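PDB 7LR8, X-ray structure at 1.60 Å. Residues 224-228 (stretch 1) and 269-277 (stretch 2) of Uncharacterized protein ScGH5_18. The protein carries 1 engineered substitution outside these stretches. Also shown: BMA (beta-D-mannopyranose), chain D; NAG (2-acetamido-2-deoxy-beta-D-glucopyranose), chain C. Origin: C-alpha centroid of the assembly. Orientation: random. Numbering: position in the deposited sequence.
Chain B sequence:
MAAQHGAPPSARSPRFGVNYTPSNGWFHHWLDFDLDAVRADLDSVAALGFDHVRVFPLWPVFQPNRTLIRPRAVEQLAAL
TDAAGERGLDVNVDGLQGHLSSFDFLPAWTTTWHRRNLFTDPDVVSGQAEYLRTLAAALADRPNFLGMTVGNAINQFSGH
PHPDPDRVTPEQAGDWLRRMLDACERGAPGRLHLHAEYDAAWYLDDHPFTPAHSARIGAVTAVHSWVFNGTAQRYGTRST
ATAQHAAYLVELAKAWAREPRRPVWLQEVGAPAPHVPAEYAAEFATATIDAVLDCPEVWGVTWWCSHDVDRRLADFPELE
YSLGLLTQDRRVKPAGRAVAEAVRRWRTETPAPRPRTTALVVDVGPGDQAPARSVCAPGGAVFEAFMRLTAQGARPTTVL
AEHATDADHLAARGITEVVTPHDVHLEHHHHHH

Stretch 1 224-228: HSWVF
Stretch 2 (269-277) VGAPAPHVP

How do the two backbones run past each other? They start side by side and in the same direction, with the CA atoms of Ser225 and Val269 5.0 Å apart, and further on the CA atoms of Phe228 and His275 lie 6.0 Å apart. Stretch 1 enters as a strand at His224 (phi/psi -122/115), stays extended through Trp226 (-136/107), then turns at Val227 (-78/2) and Phe228 (-79/6). Stretch 2 is extended at Val269 (-155/134) and Gly270 (-151/178), has a cis peptide bond before Pro274, and bends back at His275 (-58/-37), where Val276 N donates to Pro272 O at 2.8 Å. No direct hydrogen bond crosses the contact. A water joins the backbones instead, donating to Ser225 O (2.9 Å) and Gly270 O (2.7 Å) and accepting from Val227 N (3.2 Å).

What does Phe228, which has the largest covered area, rest against? Its CA-to-CB bond points toward stretch 2, with chi1 at 54° (p) and chi2 at 58°. Phe228 CD2 comes within 3.5 Å of Pro272 CG, an apolar contact with a proline ring of C-gamma endo pucker. Phe228 CB sits over one face of the His275 ring, 3.6 Å from its centroid and 15° off the normal, so a CH-pi interaction forms with the pi cloud. His275 reaches this position with chi1 at -51° (m) and chi2 at 91°.

Why can the Trp226 ring lie so close to stretch 2? Trp226 (chi1 -72°, m; chi2 104°) leaves its backbone sideways, but the end of its side chain comes nearer, bringing Trp226 CZ3 to 3.7 Å from Gly270 CA. Gly270 has no side chain; an ideal CB there would point toward stretch 1 and clash with Trp226 CH2 at 2.5 Å. Gly270 N lies over one face of the indole, while Pro272 CG meets its edge, 4.2 Å from Trp226 CE3. Over the opposite face is the mannose, whose BMA O5 is 3.4 Å from Trp226 NE1, so the indole lies between backbone and sugar.

How does Pro272 tie these contacts together? Pointing toward stretch 1, it touches both aromatic residues and also Val227, whose CG2 lies 4.3 Å from Pro272 CD. The same Val227 CG2 is 3.9 Å from Val276 CG2, with Val227 at chi1 -62° (m) and Val276 at -178° (t). These apolar contacts help make up the 405 Å² buried between the stretches, counting both sides.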

# COMPACT_ATOMS: atom_id res chain seq x y z
N HIS B 224 12.32 18.61 13.05
CA HIS B 224 11.26 19.02 12.14
C HIS B 224 10.31 19.92 12.92
O HIS B 224 9.65 19.45 13.86
CB HIS B 224 10.49 17.81 11.59
CG HIS B 224 11.33 16.84 10.82
ND1 HIS B 224 10.94 15.53 10.61
CD2 HIS B 224 12.52 16.98 10.19
CE1 HIS B 224 11.85 14.91 9.89
NE2 HIS B 224 12.83 15.76 9.62
N SER B 225 10.22 21.21 12.54
CA SER B 225 9.52 22.21 13.34
C SER B 225 8.17 22.55 12.71
O SER B 225 8.11 23.16 11.64
CB SER B 225 10.36 23.47 13.48
OG SER B 225 9.65 24.41 14.27
N TRP B 226 7.09 22.22 13.42
CA TRP B 226 5.73 22.37 12.89
C TRP B 226 4.83 22.97 13.96
O TRP B 226 4.46 22.28 14.92
CB TRP B 226 5.19 21.02 12.41
CG TRP B 226 5.87 20.59 11.17
CD1 TRP B 226 6.84 19.63 11.04
CD2 TRP B 226 5.67 21.13 9.87
NE1 TRP B 226 7.24 19.53 9.73
CE2 TRP B 226 6.55 20.46 8.99
CE3 TRP B 226 4.85 22.15 9.36
CZ2 TRP B 226 6.59 20.75 7.63
CZ3 TRP B 226 4.90 22.43 8.00
CH2 TRP B 226 5.77 21.74 7.15
N VAL B 227 4.47 24.25 13.78
CA VAL B 227 3.75 24.98 14.83
C VAL B 227 2.27 24.64 14.91
O VAL B 227 1.57 25.22 15.76
CB VAL B 227 3.95 26.50 14.67
CG1 VAL B 227 5.43 26.85 14.80
CG2 VAL B 227 3.41 27.00 13.34
N PHE B 228 1.76 23.72 14.09
CA PHE B 228 0.42 23.20 14.32
C PHE B 228 0.39 22.14 15.42
O PHE B 228 -0.66 21.55 15.67
CB PHE B 228 -0.19 22.63 13.02
CG PHE B 228 0.65 21.58 12.32
CD1 PHE B 228 1.04 20.42 12.96
CD2 PHE B 228 1.01 21.76 11.00
CE1 PHE B 228 1.81 19.46 12.31
CE2 PHE B 228 1.77 20.82 10.34
CZ PHE B 228 2.17 19.66 10.99
N VAL B 269 10.85 22.78 8.14
CA VAL B 269 10.18 23.93 8.74
C VAL B 269 9.25 24.47 7.67
O VAL B 269 9.64 24.57 6.50
CB VAL B 269 11.17 25.00 9.25
CG1 VAL B 269 12.16 25.42 8.14
CG2 VAL B 269 10.38 26.23 9.77
N GLY B 270 8.01 24.77 8.04
CA GLY B 270 7.05 25.25 7.07
C GLY B 270 6.02 26.15 7.71
O GLY B 270 5.99 26.33 8.93
N ALA B 271 5.13 26.67 6.86
CA ALA B 271 4.16 27.70 7.24
C ALA B 271 2.75 27.17 6.99
O ALA B 271 2.14 27.48 5.95
CB ALA B 271 4.41 28.99 6.47
N PRO B 272 2.18 26.39 7.94
CA PRO B 272 0.89 25.71 7.68
C PRO B 272 -0.33 26.55 8.02
O PRO B 272 -0.51 26.93 9.18
CB PRO B 272 0.96 24.48 8.59
CG PRO B 272 1.74 24.98 9.78
CD PRO B 272 2.75 25.99 9.24
N ALA B 273 -1.20 26.80 7.04
CA ALA B 273 -2.45 27.51 7.31
C ALA B 273 -3.45 26.58 7.99
O ALA B 273 -3.46 25.37 7.72
CB ALA B 273 -3.04 28.05 6.02
N PRO B 274 -4.31 27.10 8.87
CA PRO B 274 -4.45 28.51 9.25
C PRO B 274 -3.60 28.93 10.44
O PRO B 274 -3.67 30.10 10.86
CB PRO B 274 -5.94 28.63 9.61
CG PRO B 274 -6.44 27.21 9.77
CD PRO B 274 -5.31 26.27 9.56
N HIS B 275 -2.85 27.99 11.00
CA HIS B 275 -1.99 28.30 12.14
C HIS B 275 -1.00 29.39 11.77
O HIS B 275 -0.68 30.26 12.60
CB HIS B 275 -1.28 27.02 12.59
CG HIS B 275 -2.22 25.88 12.80
ND1 HIS B 275 -2.54 24.98 11.81
CD2 HIS B 275 -2.95 25.51 13.88
CE1 HIS B 275 -3.42 24.11 12.27
NE2 HIS B 275 -3.68 24.40 13.53
N VAL B 276 -0.51 29.37 10.54
CA VAL B 276 0.11 30.52 9.90
C VAL B 276 -0.70 30.85 8.66
O VAL B 276 -0.63 30.13 7.65
CB VAL B 276 1.58 30.24 9.54
CG1 VAL B 276 2.22 31.48 8.92
CG2 VAL B 276 2.36 29.79 10.78
N PRO B 277 -1.52 31.90 8.70
CA PRO B 277 -2.31 32.28 7.52
C PRO B 277 -1.39 32.56 6.34
O PRO B 277 -0.26 33.02 6.50
CB PRO B 277 -3.05 33.54 7.96
CG PRO B 277 -3.06 33.48 9.45
CD PRO B 277 -1.80 32.77 9.85
C1 BMA D . 5.73 16.37 8.34
C2 BMA D . 6.30 15.94 6.95
C3 BMA D . 5.15 15.58 6.04
C4 BMA D . 4.02 16.70 6.11
C5 BMA D . 4.50 17.94 6.91
C6 BMA D . 3.43 18.99 7.09
O2 BMA D . 7.17 14.82 7.06
O3 BMA D . 4.65 14.25 6.33
O4 BMA D . 3.70 17.08 4.80
O5 BMA D . 4.88 17.54 8.24
O6 BMA D . 2.35 18.38 7.84
C1 NAG C . 2.14 14.86 11.97
C2 NAG C . 1.69 14.51 10.55
C3 NAG C . 2.90 14.34 9.63
C4 NAG C . 3.85 15.53 9.72
C5 NAG C . 4.21 15.75 11.20
C6 NAG C . 5.11 16.92 11.48
C7 NAG C . -0.32 13.21 9.97
C8 NAG C . -1.01 11.88 10.11
N2 NAG C . 0.88 13.31 10.56
O1 NAG C . 1.03 15.13 12.74
O3 NAG C . 2.47 14.16 8.28
O4 NAG C . 5.01 15.25 8.93
O5 NAG C . 3.00 15.99 11.94
O6 NAG C . 5.51 16.94 12.84
O7 NAG C . -0.81 14.14 9.34
O HOH W 1 6.33 25.39 11.46